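Local structure of meso-diaminopimelate dehydrogenase (Clostridium tetani, 3WGY) at residues G18-I23 and S281-V285; E32-T36 and R55-Y59; G80-S85 and R105-S110; T146-V152 and S248-V253; I160-V166 and I214-I218. The protein probably catalyses the reversible NADP-dependent oxidative deamination of meso-diaminopimelate, and is seen here as an engineered variant with 4-methyl-2-oxovalerate bound. The protein carries 6 engineered substitutions. One frame throughout, in Å; residues are numbered along the deposited sequence.

Contact 1. Residues G18-I23 and S281-V285; sequences GVEKAI and SSVLV
Residues 18-23 and 281-285 are both alpha-helical, with Ala22 N to Gly18 O (3.0 Å) and Val285 N to Ser281 O (2.9 Å) as internal bonds. The two axes approach to 8.4 Å and cross at -60°, with Val19 CA 4.8 Å from Ser281 CA and Ala22 CA 5.6 Å from Ser282 CA. Val285, in the t rotamer, puts CG2 3.6 Å from Ala22 CB, 4.0 Å from Val19 CG1 and 4.1 Å from Ile23 CG1 (Ile23 is m,t). Val19, also t, sends CG2 to 4.2 Å from Leu284 CD1 (Leu284 m,t). Ser281 is m: its CB lies 3.3 Å from Gly18 C, and a side chain at Gly18 would collide with its OG, which is bonded to Ala277 O and Ile15 O. The small residues Gly18, Ala22 and Ser281 at the crossing join helix 14-23, which follows a probable Rossmann-type glycine-rich turn, to the late helix 276-296. Val19 and Ile23 also rest on strand 5-10, Val285 on strand 29-36 and Leu284 on strand 65-68.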
# COMPACT_ATOMS: atom_id res chain seq x y z
N GLY B 18 21.65 -8.14 -7.26
CA GLY B 18 20.76 -7.02 -7.01
C GLY B 18 20.75 -6.63 -5.55
O GLY B 18 20.67 -5.45 -5.20
N VAL B 19 20.84 -7.64 -4.67
CA VAL B 19 20.85 -7.39 -3.24
C VAL B 19 22.12 -6.66 -2.84
O VAL B 19 22.09 -5.71 -2.05
CB VAL B 19 20.75 -8.71 -2.45
CG1 VAL B 19 20.99 -8.46 -0.97
CG2 VAL B 19 19.39 -9.33 -2.65
N GLU B 20 23.25 -7.12 -3.38
CA GLU B 20 24.53 -6.49 -3.07
C GLU B 20 24.47 -5.02 -3.44
O GLU B 20 24.95 -4.17 -2.70
CB GLU B 20 25.66 -7.17 -3.85
CG GLU B 20 26.99 -6.41 -3.80
CD GLU B 20 28.10 -7.15 -4.51
OE1 GLU B 20 27.89 -7.61 -5.66
OE2 GLU B 20 29.19 -7.27 -3.92
N LYS B 21 23.86 -4.73 -4.58
CA LYS B 21 23.73 -3.36 -5.05
C LYS B 21 22.86 -2.52 -4.12
O LYS B 21 23.25 -1.43 -3.70
CB LYS B 21 23.13 -3.33 -6.46
CG LYS B 21 24.17 -3.10 -7.53
CD LYS B 21 23.66 -3.41 -8.92
CE LYS B 21 24.81 -3.95 -9.76
NZ LYS B 21 24.51 -4.05 -11.22
N ALA B 22 21.68 -3.03 -3.80
CA ALA B 22 20.76 -2.31 -2.93
C ALA B 22 21.36 -2.00 -1.56
O ALA B 22 21.09 -0.95 -0.99
CB ALA B 22 19.48 -3.10 -2.78
N ILE B 23 22.17 -2.92 -1.04
CA ILE B 23 22.77 -2.70 0.27
C ILE B 23 23.63 -1.44 0.25
O ILE B 23 23.86 -0.83 1.29
CB ILE B 23 23.61 -3.92 0.71
CG1 ILE B 23 22.68 -5.10 1.02
CG2 ILE B 23 24.41 -3.59 1.95
CD1 ILE B 23 23.39 -6.36 1.38
N SER B 281 15.06 -7.29 -5.19
CA SER B 281 16.22 -7.17 -4.31
C SER B 281 16.08 -6.02 -3.31
O SER B 281 16.45 -6.16 -2.14
CB SER B 281 17.48 -6.95 -5.15
OG SER B 281 17.79 -8.10 -5.90
N SER B 282 15.55 -4.89 -3.77
CA SER B 282 15.36 -3.75 -2.88
C SER B 282 14.35 -4.11 -1.80
O SER B 282 14.50 -3.73 -0.64
CB SER B 282 14.84 -2.53 -3.65
OG SER B 282 15.84 -2.02 -4.50
N VAL B 283 13.31 -4.83 -2.20
CA VAL B 283 12.29 -5.24 -1.26
C VAL B 283 12.94 -6.18 -0.25
O VAL B 283 12.73 -6.04 0.97
CB VAL B 283 11.13 -5.98 -1.97
CG1 VAL B 283 10.16 -6.54 -0.94
CG2 VAL B 283 10.40 -5.01 -2.93
N LEU B 284 13.74 -7.12 -0.74
CA LEU B 284 14.41 -8.07 0.15
C LEU B 284 15.25 -7.33 1.18
O LEU B 284 15.20 -7.63 2.38
CB LEU B 284 15.29 -9.04 -0.65
CG LEU B 284 14.54 -10.13 -1.44
CD1 LEU B 284 15.52 -10.94 -2.30
CD2 LEU B 284 13.82 -11.04 -0.46
N VAL B 285 16.02 -6.35 0.73
CA VAL B 285 16.87 -5.57 1.63
C VAL B 285 16.06 -4.81 2.68
O VAL B 285 16.40 -4.86 3.86
CB VAL B 285 17.74 -4.58 0.85
CG1 VAL B 285 18.51 -3.69 1.83
CG2 VAL B 285 18.70 -5.34 -0.05

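Contact 2. Residues E32-T36 and R55-Y59; sequences EAIFT and RLELY
Strand 32-36 is extended through residues 33-36 and faces a turn, 55-59, whose residues 57-58 are 3-10 helical; Leu58 N to Arg55 O (3.2 Å) and Tyr59 N to Leu56 O (2.9 Å) close its backbone. Phe35 CA is 6.9 Å from Leu56 CA, and Ala33 CA is 8.6 Å from Tyr59 CA, so side chains bridge the gap without any hydrogen bond between the segments.

The aromatic term is a T-shaped pair. Phe35 (chi1 -59°, chi2 -73°) presents its ring edge to the face of Tyr59 (chi1 -68°, chi2 71°), with centroids 5.2 Å apart, planes at 72° and Phe35 CZ 3.7 Å from Tyr59 CG. A CH-pi contact is added by Leu56 in the t,p rotamer: its CD1 stands 3.5 Å from the centroid of the Phe35 ring, 14° off the normal, and 3.5 Å from Phe35 CE2. The remaining apolar contact is lighter, Ala33 CB to Tyr59 CE2 at 4.2 Å. Ala33 and Phe35 both direct CB toward the turn, following the alternation of a beta strand, whereas Ile34 points out of its reach.

Strand 29-36 belongs to the parallel sheet of the Rossmann-like domain; Phe35 also meets Val51 and Met66 on strands 50-52 and 65-68. The turn is therefore held against the sheet by dispersion and ring electrostatics, with no polar link across the interface.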
# COMPACT_ATOMS: atom_id res chain seq x y z
N GLU B 32 28.42 -8.58 4.66
CA GLU B 32 29.48 -9.34 5.30
C GLU B 32 30.06 -10.37 4.35
O GLU B 32 31.28 -10.47 4.19
CB GLU B 32 28.96 -10.02 6.56
CG GLU B 32 29.69 -9.62 7.84
CD GLU B 32 29.93 -8.12 7.94
OE1 GLU B 32 30.84 -7.61 7.25
OE2 GLU B 32 29.22 -7.45 8.71
N ALA B 33 29.19 -11.13 3.70
CA ALA B 33 29.64 -12.15 2.78
C ALA B 33 28.59 -12.57 1.78
O ALA B 33 27.39 -12.43 2.00
CB ALA B 33 30.12 -13.38 3.56
N ILE B 34 29.07 -13.07 0.65
CA ILE B 34 28.21 -13.57 -0.41
C ILE B 34 28.64 -15.02 -0.55
O ILE B 34 29.78 -15.31 -0.92
CB ILE B 34 28.46 -12.82 -1.72
CG1 ILE B 34 28.12 -11.34 -1.55
CG2 ILE B 34 27.60 -13.40 -2.83
CD1 ILE B 34 28.56 -10.50 -2.73
N PHE B 35 27.73 -15.93 -0.22
CA PHE B 35 28.02 -17.34 -0.29
C PHE B 35 27.64 -17.93 -1.64
O PHE B 35 26.52 -17.73 -2.12
CB PHE B 35 27.30 -18.05 0.86
CG PHE B 35 27.71 -17.52 2.21
CD1 PHE B 35 28.96 -17.85 2.74
CD2 PHE B 35 26.91 -16.63 2.89
CE1 PHE B 35 29.40 -17.27 3.93
CE2 PHE B 35 27.34 -16.05 4.09
CZ PHE B 35 28.59 -16.37 4.61
N THR B 36 28.58 -18.63 -2.26
CA THR B 36 28.34 -19.22 -3.57
C THR B 36 28.86 -20.64 -3.70
O THR B 36 29.83 -21.02 -3.05
CB THR B 36 29.00 -18.39 -4.66
OG1 THR B 36 28.87 -19.07 -5.91
CG2 THR B 36 30.47 -18.19 -4.36
N ARG B 55 31.47 -22.99 3.80
CA ARG B 55 31.91 -22.29 5.00
C ARG B 55 30.83 -21.37 5.57
O ARG B 55 31.14 -20.45 6.34
CB ARG B 55 33.18 -21.49 4.71
CG ARG B 55 34.38 -22.37 4.39
CD ARG B 55 35.49 -21.60 3.72
NE ARG B 55 36.13 -20.61 4.59
CZ ARG B 55 36.99 -20.91 5.56
NH1 ARG B 55 37.31 -22.17 5.82
NH2 ARG B 55 37.54 -19.93 6.27
N LEU B 56 29.58 -21.61 5.19
CA LEU B 56 28.48 -20.79 5.68
C LEU B 56 28.40 -20.85 7.20
O LEU B 56 28.30 -19.82 7.87
CB LEU B 56 27.16 -21.30 5.10
CG LEU B 56 25.93 -20.54 5.58
CD1 LEU B 56 26.07 -19.08 5.22
CD2 LEU B 56 24.69 -21.13 4.94
N GLU B 57 28.46 -22.07 7.73
CA GLU B 57 28.41 -22.31 9.16
C GLU B 57 29.38 -21.46 9.98
O GLU B 57 29.10 -21.13 11.13
CB GLU B 57 28.69 -23.79 9.43
CG GLU B 57 29.91 -24.31 8.67
CD GLU B 57 30.26 -25.75 9.01
OE1 GLU B 57 31.18 -26.30 8.38
OE2 GLU B 57 29.60 -26.33 9.91
N LEU B 58 30.51 -21.11 9.39
CA LEU B 58 31.52 -20.32 10.09
C LEU B 58 31.12 -18.87 10.33
O LEU B 58 31.79 -18.15 11.07
CB LEU B 58 32.83 -20.35 9.30
CG LEU B 58 33.38 -21.75 9.04
CD1 LEU B 58 34.63 -21.69 8.15
CD2 LEU B 58 33.69 -22.41 10.38
N TYR B 59 30.02 -18.45 9.72
CA TYR B 59 29.58 -17.07 9.86
C TYR B 59 28.36 -16.86 10.75
O TYR B 59 27.72 -15.81 10.69
CB TYR B 59 29.34 -16.49 8.46
CG TYR B 59 30.62 -16.31 7.66
CD1 TYR B 59 31.31 -17.42 7.16
CD2 TYR B 59 31.17 -15.04 7.47
CE1 TYR B 59 32.53 -17.26 6.49
CE2 TYR B 59 32.39 -14.87 6.80
CZ TYR B 59 33.06 -15.99 6.32
OH TYR B 59 34.27 -15.82 5.68

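Contact 3. Residues G80-S85 and R105-S110; sequences GPMIAS and RMDEIS
This is a nearly parallel helix-helix contact in the Rossmann-like domain, where the short helix 80-84 lies beside helix 99-113, the two separated in sequence by strand 88-90 of the parallel sheet. The axes run 9.0 Å apart with N-to-C directions 17° from each other (signed crossing -17°). The register pairs CA atoms of Pro81 with Met106 (5.8 Å), Ala84 with Ser110 (5.7 Å) and Ser85 with Ile109 (5.8 Å).

Pro81 and Ala84, one turn apart, form the packing ridge. Ile109 (m,t) meets both: its CD1 is 3.3 Å from Pro81 CB and its CG2 is 3.8 Å from Ala84 CB. Met106, m at all three chi angles, curls its end toward the first helix, with SD 3.7 Å from Pro81 CD and CE 3.9 Å from Ala84 CB and 3.6 Å from Gly80 O. Arg105 (chi1 t) lays a guanidinium face over Pro81 CB, placing NH1 3.4 Å from Pro81 CG. On the sheet side, Ala84 and Met106 touch Ser117 of strand 116-118.

Polar linkage between the segments comes through one water, which donates to Ile109 O at 2.6 Å and hydrogen-bonds Ser85 OG at 3.2 Å.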
# COMPACT_ATOMS: atom_id res chain seq x y z
N GLY B 80 16.27 -23.15 2.51
CA GLY B 80 15.90 -22.08 3.40
C GLY B 80 16.00 -22.77 4.75
O GLY B 80 16.53 -22.21 5.71
N PRO B 81 15.51 -24.01 4.84
CA PRO B 81 15.54 -24.82 6.06
C PRO B 81 16.94 -25.02 6.63
O PRO B 81 17.13 -24.98 7.85
CB PRO B 81 14.91 -26.12 5.60
CG PRO B 81 13.87 -25.64 4.66
CD PRO B 81 14.64 -24.65 3.83
N MET B 82 17.91 -25.25 5.76
CA MET B 82 19.28 -25.47 6.20
C MET B 82 19.92 -24.21 6.77
O MET B 82 20.71 -24.28 7.71
CB MET B 82 20.12 -26.01 5.05
CG MET B 82 19.56 -27.26 4.38
SD MET B 82 18.95 -28.53 5.53
CE MET B 82 20.45 -28.92 6.46
N ILE B 83 19.57 -23.05 6.20
CA ILE B 83 20.13 -21.78 6.68
C ILE B 83 19.38 -21.29 7.91
O ILE B 83 19.97 -20.66 8.80
CB ILE B 83 20.02 -20.66 5.61
CG1 ILE B 83 20.35 -21.20 4.22
CG2 ILE B 83 20.95 -19.50 5.99
CD1 ILE B 83 21.74 -21.76 4.07
N ALA B 84 18.08 -21.56 7.97
CA ALA B 84 17.24 -21.12 9.08
C ALA B 84 17.71 -21.64 10.43
O ALA B 84 17.53 -20.98 11.45
CB ALA B 84 15.79 -21.53 8.84
N SER B 85 18.31 -22.83 10.45
CA SER B 85 18.79 -23.42 11.69
C SER B 85 20.05 -22.72 12.18
O SER B 85 20.53 -23.00 13.27
CB SER B 85 19.11 -24.90 11.50
OG SER B 85 17.93 -25.66 11.28
N ARG B 105 7.36 -25.60 7.53
CA ARG B 105 8.73 -26.10 7.54
C ARG B 105 9.68 -25.08 8.18
O ARG B 105 10.43 -25.40 9.10
CB ARG B 105 9.20 -26.41 6.11
CG ARG B 105 10.64 -26.93 6.01
CD ARG B 105 10.69 -28.44 5.77
NE ARG B 105 11.83 -29.09 6.43
CZ ARG B 105 13.02 -29.31 5.87
NH1 ARG B 105 13.26 -28.94 4.62
NH2 ARG B 105 13.98 -29.90 6.58
N MET B 106 9.65 -23.86 7.66
CA MET B 106 10.52 -22.81 8.17
C MET B 106 10.18 -22.41 9.61
O MET B 106 11.07 -22.03 10.37
CB MET B 106 10.43 -21.58 7.27
CG MET B 106 10.90 -21.82 5.85
SD MET B 106 12.65 -22.20 5.78
CE MET B 106 13.38 -20.58 5.89
N ASP B 107 8.91 -22.50 9.97
CA ASP B 107 8.47 -22.14 11.32
C ASP B 107 9.07 -23.09 12.35
O ASP B 107 9.61 -22.64 13.37
CB ASP B 107 6.94 -22.18 11.40
CG ASP B 107 6.41 -21.59 12.70
OD1 ASP B 107 6.90 -20.52 13.12
OD2 ASP B 107 5.50 -22.20 13.31
N GLU B 108 8.99 -24.39 12.09
CA GLU B 108 9.54 -25.38 13.00
C GLU B 108 11.04 -25.15 13.19
O GLU B 108 11.52 -24.99 14.31
CB GLU B 108 9.30 -26.79 12.45
CG GLU B 108 10.55 -27.67 12.44
CD GLU B 108 10.27 -29.07 11.94
OE1 GLU B 108 9.55 -29.81 12.64
OE2 GLU B 108 10.77 -29.43 10.85
N ILE B 109 11.77 -25.15 12.08
CA ILE B 109 13.21 -24.96 12.11
C ILE B 109 13.62 -23.65 12.77
O ILE B 109 14.58 -23.61 13.54
CB ILE B 109 13.78 -25.00 10.68
CG1 ILE B 109 13.43 -26.34 10.03
CG2 ILE B 109 15.28 -24.79 10.71
CD1 ILE B 109 13.36 -26.30 8.52
N SER B 110 12.90 -22.58 12.46
CA SER B 110 13.19 -21.27 13.03
C SER B 110 13.08 -21.29 14.55
O SER B 110 14.03 -20.94 15.26
CB SER B 110 12.23 -20.22 12.46
OG SER B 110 12.38 -20.11 11.05
O HOH W 1 16.29 -25.57 14.03

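Contact 4. Residues T146-V152 and S248-V253; sequences TFWGKGV and SNGGFV. Engineered in segment 248-253: Ser248 (natural residue Pro), Asn249 (natural residue His).
Segments 146-152 and 248-253 run antiparallel, their end-to-end directions 167° apart. Phe147 and Phe252 form a hydrogen-bonded pair, CA to CA 4.9 Å: Phe147 N donates to Phe252 O and Phe252 N to Phe147 O, each at 2.7 Å. Thr146 and Val253 are the adjoining non-hydrogen-bonded pair, 4.4 Å between CA atoms. Beyond Phe147 the ladder gives way to a close, irregular passage, with Gly149 CA 3.9 Å from Gly251 CA and Gly151 CA 4.5 Å from Asn249 CA. CA-H...O contacts join Thr146 CA to Phe252 O (3.1 Å) and Asn249 CA to Lys150 O (3.2 Å). A side chain at Gly149 would strike the backbone of Gly250 and Gly251; one at Gly251 would strike Phe147 O.

Phe147 and Phe252, both m, share one sheet face, with Phe147 CB 4.1 Å from Phe252 CD1 and helix 177-184 packed on both residues. On the other face Thr146 CG2 lies 4.1 Å from Val253 CG2. Trp148 directs CB away from segment 248-253; its NE1 bonds Asp124 OD2. Ser248 and Asn249 are engineered; Ser248 OG bonds Glu274 O. One water accepts from Val152 N (2.8 Å) and donates to Ser248 O (2.6 Å).

Link 148-150 carries the chain from the antiparallel sheet to the mixed sheet's edge strand 151-152. Direct backbone pairing thus yields to water mediation toward the 2-oxo acid pocket, 153-156.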
# COMPACT_ATOMS: atom_id res chain seq x y z
N THR B 146 -6.01 -8.81 -9.63
CA THR B 146 -4.57 -8.69 -9.77
C THR B 146 -4.20 -8.97 -11.22
O THR B 146 -4.65 -9.96 -11.81
CB THR B 146 -3.79 -9.67 -8.86
OG1 THR B 146 -4.19 -9.49 -7.50
CG2 THR B 146 -2.30 -9.40 -8.97
N PHE B 147 -3.39 -8.10 -11.80
CA PHE B 147 -2.92 -8.25 -13.18
C PHE B 147 -1.40 -8.25 -13.13
O PHE B 147 -0.81 -7.52 -12.33
CB PHE B 147 -3.39 -7.09 -14.06
CG PHE B 147 -4.88 -7.01 -14.25
CD1 PHE B 147 -5.71 -6.65 -13.20
CD2 PHE B 147 -5.44 -7.24 -15.50
CE1 PHE B 147 -7.09 -6.52 -13.40
CE2 PHE B 147 -6.82 -7.11 -15.70
CZ PHE B 147 -7.64 -6.75 -14.65
N TRP B 148 -0.74 -8.99 -13.90
CA TRP B 148 0.71 -8.99 -13.90
C TRP B 148 1.18 -8.30 -15.19
O TRP B 148 1.09 -8.85 -16.28
CB TRP B 148 1.22 -10.43 -13.77
CG TRP B 148 0.87 -10.99 -12.40
CD1 TRP B 148 1.59 -10.82 -11.24
CD2 TRP B 148 -0.32 -11.70 -12.03
NE1 TRP B 148 0.91 -11.39 -10.17
CE2 TRP B 148 -0.26 -11.93 -10.63
CE3 TRP B 148 -1.43 -12.17 -12.75
CZ2 TRP B 148 -1.27 -12.61 -9.94
CZ3 TRP B 148 -2.45 -12.84 -12.05
CH2 TRP B 148 -2.35 -13.05 -10.66
N GLY B 149 1.62 -7.05 -15.00
CA GLY B 149 2.09 -6.18 -16.07
C GLY B 149 2.97 -6.85 -17.08
O GLY B 149 3.34 -8.01 -16.89
N LYS B 150 3.34 -6.14 -18.14
CA LYS B 150 4.19 -6.74 -19.17
C LYS B 150 5.45 -7.37 -18.57
O LYS B 150 6.28 -6.68 -17.98
CB LYS B 150 4.57 -5.73 -20.25
CG LYS B 150 5.43 -6.32 -21.35
CD LYS B 150 5.63 -5.34 -22.49
CE LYS B 150 6.54 -5.92 -23.57
NZ LYS B 150 6.61 -5.04 -24.77
N GLY B 151 5.56 -8.73 -18.64
CA GLY B 151 6.80 -9.39 -18.29
C GLY B 151 6.86 -10.73 -18.96
O GLY B 151 5.87 -11.22 -19.51
N VAL B 152 8.04 -11.35 -18.94
CA VAL B 152 8.24 -12.62 -19.57
C VAL B 152 7.83 -13.80 -18.70
O VAL B 152 7.88 -13.74 -17.47
CB VAL B 152 9.72 -12.80 -19.96
CG1 VAL B 152 9.89 -14.08 -20.73
CG2 VAL B 152 10.21 -11.60 -20.76
N SER B 248 12.22 -6.48 -17.52
CA SER B 248 11.20 -5.60 -16.97
C SER B 248 9.90 -6.31 -16.61
O SER B 248 9.59 -7.37 -17.13
CB SER B 248 10.93 -4.47 -17.96
OG SER B 248 12.12 -3.75 -18.22
N ASN B 249 9.14 -5.70 -15.71
CA ASN B 249 7.88 -6.28 -15.28
C ASN B 249 7.04 -5.28 -14.50
O ASN B 249 7.43 -4.12 -14.29
CB ASN B 249 8.13 -7.52 -14.40
CG ASN B 249 7.19 -8.68 -14.73
OD1 ASN B 249 6.00 -8.48 -14.96
ND2 ASN B 249 7.72 -9.89 -14.74
N GLY B 250 5.88 -5.74 -14.07
CA GLY B 250 4.98 -4.89 -13.32
C GLY B 250 3.68 -5.63 -13.09
O GLY B 250 3.55 -6.82 -13.38
N GLY B 251 2.70 -4.91 -12.56
CA GLY B 251 1.42 -5.52 -12.30
C GLY B 251 0.51 -4.52 -11.63
O GLY B 251 0.92 -3.39 -11.34
N PHE B 252 -0.73 -4.95 -11.40
CA PHE B 252 -1.76 -4.14 -10.78
C PHE B 252 -2.56 -4.95 -9.77
O PHE B 252 -2.83 -6.13 -9.99
CB PHE B 252 -2.74 -3.61 -11.83
CG PHE B 252 -2.09 -2.85 -12.94
CD1 PHE B 252 -1.43 -3.51 -13.97
CD2 PHE B 252 -2.12 -1.46 -12.96
CE1 PHE B 252 -0.80 -2.80 -14.99
CE2 PHE B 252 -1.49 -0.74 -13.97
CZ PHE B 252 -0.83 -1.41 -14.99
N VAL B 253 -2.92 -4.31 -8.66
CA VAL B 253 -3.77 -4.93 -7.65
C VAL B 253 -4.89 -3.92 -7.43
O VAL B 253 -4.67 -2.84 -6.87
CB VAL B 253 -3.04 -5.19 -6.32
CG1 VAL B 253 -4.01 -5.76 -5.31
CG2 VAL B 253 -1.89 -6.16 -6.55
O HOH W 2 10.10 -9.87 -17.65

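Contact 5. Residues I160-V166 and I214-I218; sequences IRRVQGV and IEQDI
The end of helix 154-162 and the turn after it pack against helix 211-219. A type II beta turn runs from Val163 to Val166, closed by Val166 N to Val163 O at 3.1 Å, and Gly165 takes its left-handed position (phi 95°, psi -9°). Facing CA atoms are Ile160 with Ile218 (6.6 Å), Val163 with Asp217 (6.8 Å) and Gly165 with Ile214 (6.5 Å).

Val163 (t) is the central bump. It enters the hollow between Ile214, Asp217 and Ile218, with CG1 4.2 Å from Ile214 CG2 and 3.7 Å from Asp217 CB, and CG2 4.0 Å from Ile218 CG1. In return Ile214 (m,t) fills the dip over the turn: its CG1 is 3.4 Å from Gln164 O, its CD1 3.3 Å from Gly165 O, and its CG2 3.5 Å from Val166 CG2. A CB on Gly165 would clash with Ile214 CD1 and, at these backbone angles, with Gln164 O. Ile218 (m,t) extends CD1 to 4.1 Å from Ile160 CG2. Val203 of strand 197-205 touches Ile160, Val166 and Ile218, so the helices pack over the mixed sheet.

At the rim, a water donates to Gln164 O (2.7 Å) and Asp217 OD2 (2.8 Å). Without direct hydrogen bonds between the segments, the fit rests on Ile and Val shape.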
# COMPACT_ATOMS: atom_id res chain seq x y z
N ILE B 160 7.76 -21.75 -26.76
CA ILE B 160 7.83 -21.17 -28.10
C ILE B 160 8.96 -21.82 -28.89
O ILE B 160 8.81 -22.16 -30.06
CB ILE B 160 8.09 -19.65 -28.06
CG1 ILE B 160 6.85 -18.91 -27.56
CG2 ILE B 160 8.44 -19.13 -29.44
CD1 ILE B 160 7.08 -17.44 -27.38
N ARG B 161 10.11 -21.99 -28.23
CA ARG B 161 11.28 -22.59 -28.86
C ARG B 161 11.07 -24.04 -29.29
O ARG B 161 11.81 -24.56 -30.12
CB ARG B 161 12.49 -22.50 -27.92
CG ARG B 161 12.96 -21.09 -27.61
CD ARG B 161 14.37 -21.13 -27.02
NE ARG B 161 14.88 -19.80 -26.71
CZ ARG B 161 14.56 -19.11 -25.63
NH1 ARG B 161 13.73 -19.62 -24.73
NH2 ARG B 161 15.08 -17.90 -25.45
N ARG B 162 10.07 -24.70 -28.71
CA ARG B 162 9.77 -26.08 -29.06
C ARG B 162 9.02 -26.18 -30.39
O ARG B 162 8.99 -27.24 -31.02
CB ARG B 162 8.93 -26.73 -27.96
CG ARG B 162 9.73 -27.36 -26.83
CD ARG B 162 8.83 -27.67 -25.65
NE ARG B 162 9.27 -26.96 -24.45
CZ ARG B 162 8.45 -26.50 -23.51
NH1 ARG B 162 7.14 -26.67 -23.62
NH2 ARG B 162 8.95 -25.87 -22.46
N VAL B 163 8.41 -25.07 -30.81
CA VAL B 163 7.63 -25.04 -32.05
C VAL B 163 8.49 -25.15 -33.30
O VAL B 163 9.51 -24.47 -33.44
CB VAL B 163 6.77 -23.76 -32.12
CG1 VAL B 163 6.10 -23.64 -33.49
CG2 VAL B 163 5.72 -23.79 -31.02
N GLN B 164 8.07 -26.03 -34.21
CA GLN B 164 8.79 -26.26 -35.46
C GLN B 164 8.92 -24.95 -36.23
O GLN B 164 7.94 -24.23 -36.41
CB GLN B 164 8.05 -27.30 -36.31
CG GLN B 164 7.83 -28.64 -35.61
CD GLN B 164 9.05 -29.56 -35.67
OE1 GLN B 164 9.16 -30.51 -34.89
NE2 GLN B 164 9.95 -29.28 -36.60
N GLY B 165 10.14 -24.64 -36.66
CA GLY B 165 10.36 -23.43 -37.42
C GLY B 165 10.82 -22.23 -36.60
O GLY B 165 11.19 -21.20 -37.15
N VAL B 166 10.79 -22.37 -35.27
CA VAL B 166 11.21 -21.29 -34.38
C VAL B 166 12.67 -21.43 -33.94
O VAL B 166 13.01 -22.35 -33.21
CB VAL B 166 10.33 -21.26 -33.10
CG1 VAL B 166 10.92 -20.27 -32.09
CG2 VAL B 166 8.91 -20.86 -33.47
N ILE B 214 3.75 -21.32 -37.88
CA ILE B 214 4.36 -21.14 -36.56
C ILE B 214 3.37 -20.35 -35.71
O ILE B 214 3.13 -20.68 -34.55
CB ILE B 214 5.68 -20.33 -36.66
CG1 ILE B 214 6.77 -21.19 -37.30
CG2 ILE B 214 6.11 -19.85 -35.29
CD1 ILE B 214 8.05 -20.43 -37.58
N GLU B 215 2.80 -19.32 -36.32
CA GLU B 215 1.84 -18.46 -35.66
C GLU B 215 0.66 -19.24 -35.10
O GLU B 215 0.17 -18.95 -34.00
CB GLU B 215 1.31 -17.43 -36.66
CG GLU B 215 0.46 -16.35 -36.05
CD GLU B 215 -0.22 -15.51 -37.10
OE1 GLU B 215 0.24 -15.55 -38.26
OE2 GLU B 215 -1.21 -14.83 -36.77
N GLN B 216 0.20 -20.23 -35.85
CA GLN B 216 -0.93 -21.03 -35.41
C GLN B 216 -0.53 -22.14 -34.44
O GLN B 216 -1.33 -22.57 -33.62
CB GLN B 216 -1.68 -21.58 -36.63
CG GLN B 216 -2.19 -20.47 -37.55
CD GLN B 216 -3.10 -19.48 -36.84
OE1 GLN B 216 -4.16 -19.84 -36.34
NE2 GLN B 216 -2.68 -18.22 -36.79
N ASP B 217 0.71 -22.60 -34.54
CA ASP B 217 1.18 -23.63 -33.62
C ASP B 217 1.34 -23.01 -32.23
O ASP B 217 1.11 -23.67 -31.21
CB ASP B 217 2.52 -24.19 -34.09
CG ASP B 217 2.37 -25.06 -35.31
OD1 ASP B 217 1.24 -25.15 -35.84
OD2 ASP B 217 3.38 -25.65 -35.75
N ILE B 218 1.73 -21.74 -32.20
CA ILE B 218 1.91 -21.03 -30.94
C ILE B 218 0.56 -20.69 -30.34
O ILE B 218 0.30 -20.99 -29.17
CB ILE B 218 2.73 -19.72 -31.16
CG1 ILE B 218 4.19 -20.07 -31.47
CG2 ILE B 218 2.67 -18.85 -29.90
CD1 ILE B 218 5.06 -18.87 -31.79
O HOH W 3 5.38 -24.32 -37.11

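In the fold
From the N terminus, helix 14-23 opens contact 1, whose partner lies 258 residues later in helix 276-296; the other four contacts are nested inside that loop. Contact 2 closes first, then contact 3, joining helices 80-84 and 99-113, in series on the Rossmann-like domain. They touch through Leu56 CD2 and Ile83 CD1, 3.1 Å apart, while Glu20 OE2 of contact 1 lies 3.5 Å from Ile34 CD1 of contact 2. Contact 4 then ties strand 142-147 to strand 249-258 and encloses contact 5, which joins the end of helix 154-162 to helix 211-219 over the mixed sheet. Contacts 1 and 5, their centres about 37 Å apart, lie on opposite sides of the chain's centre. No pairs cross.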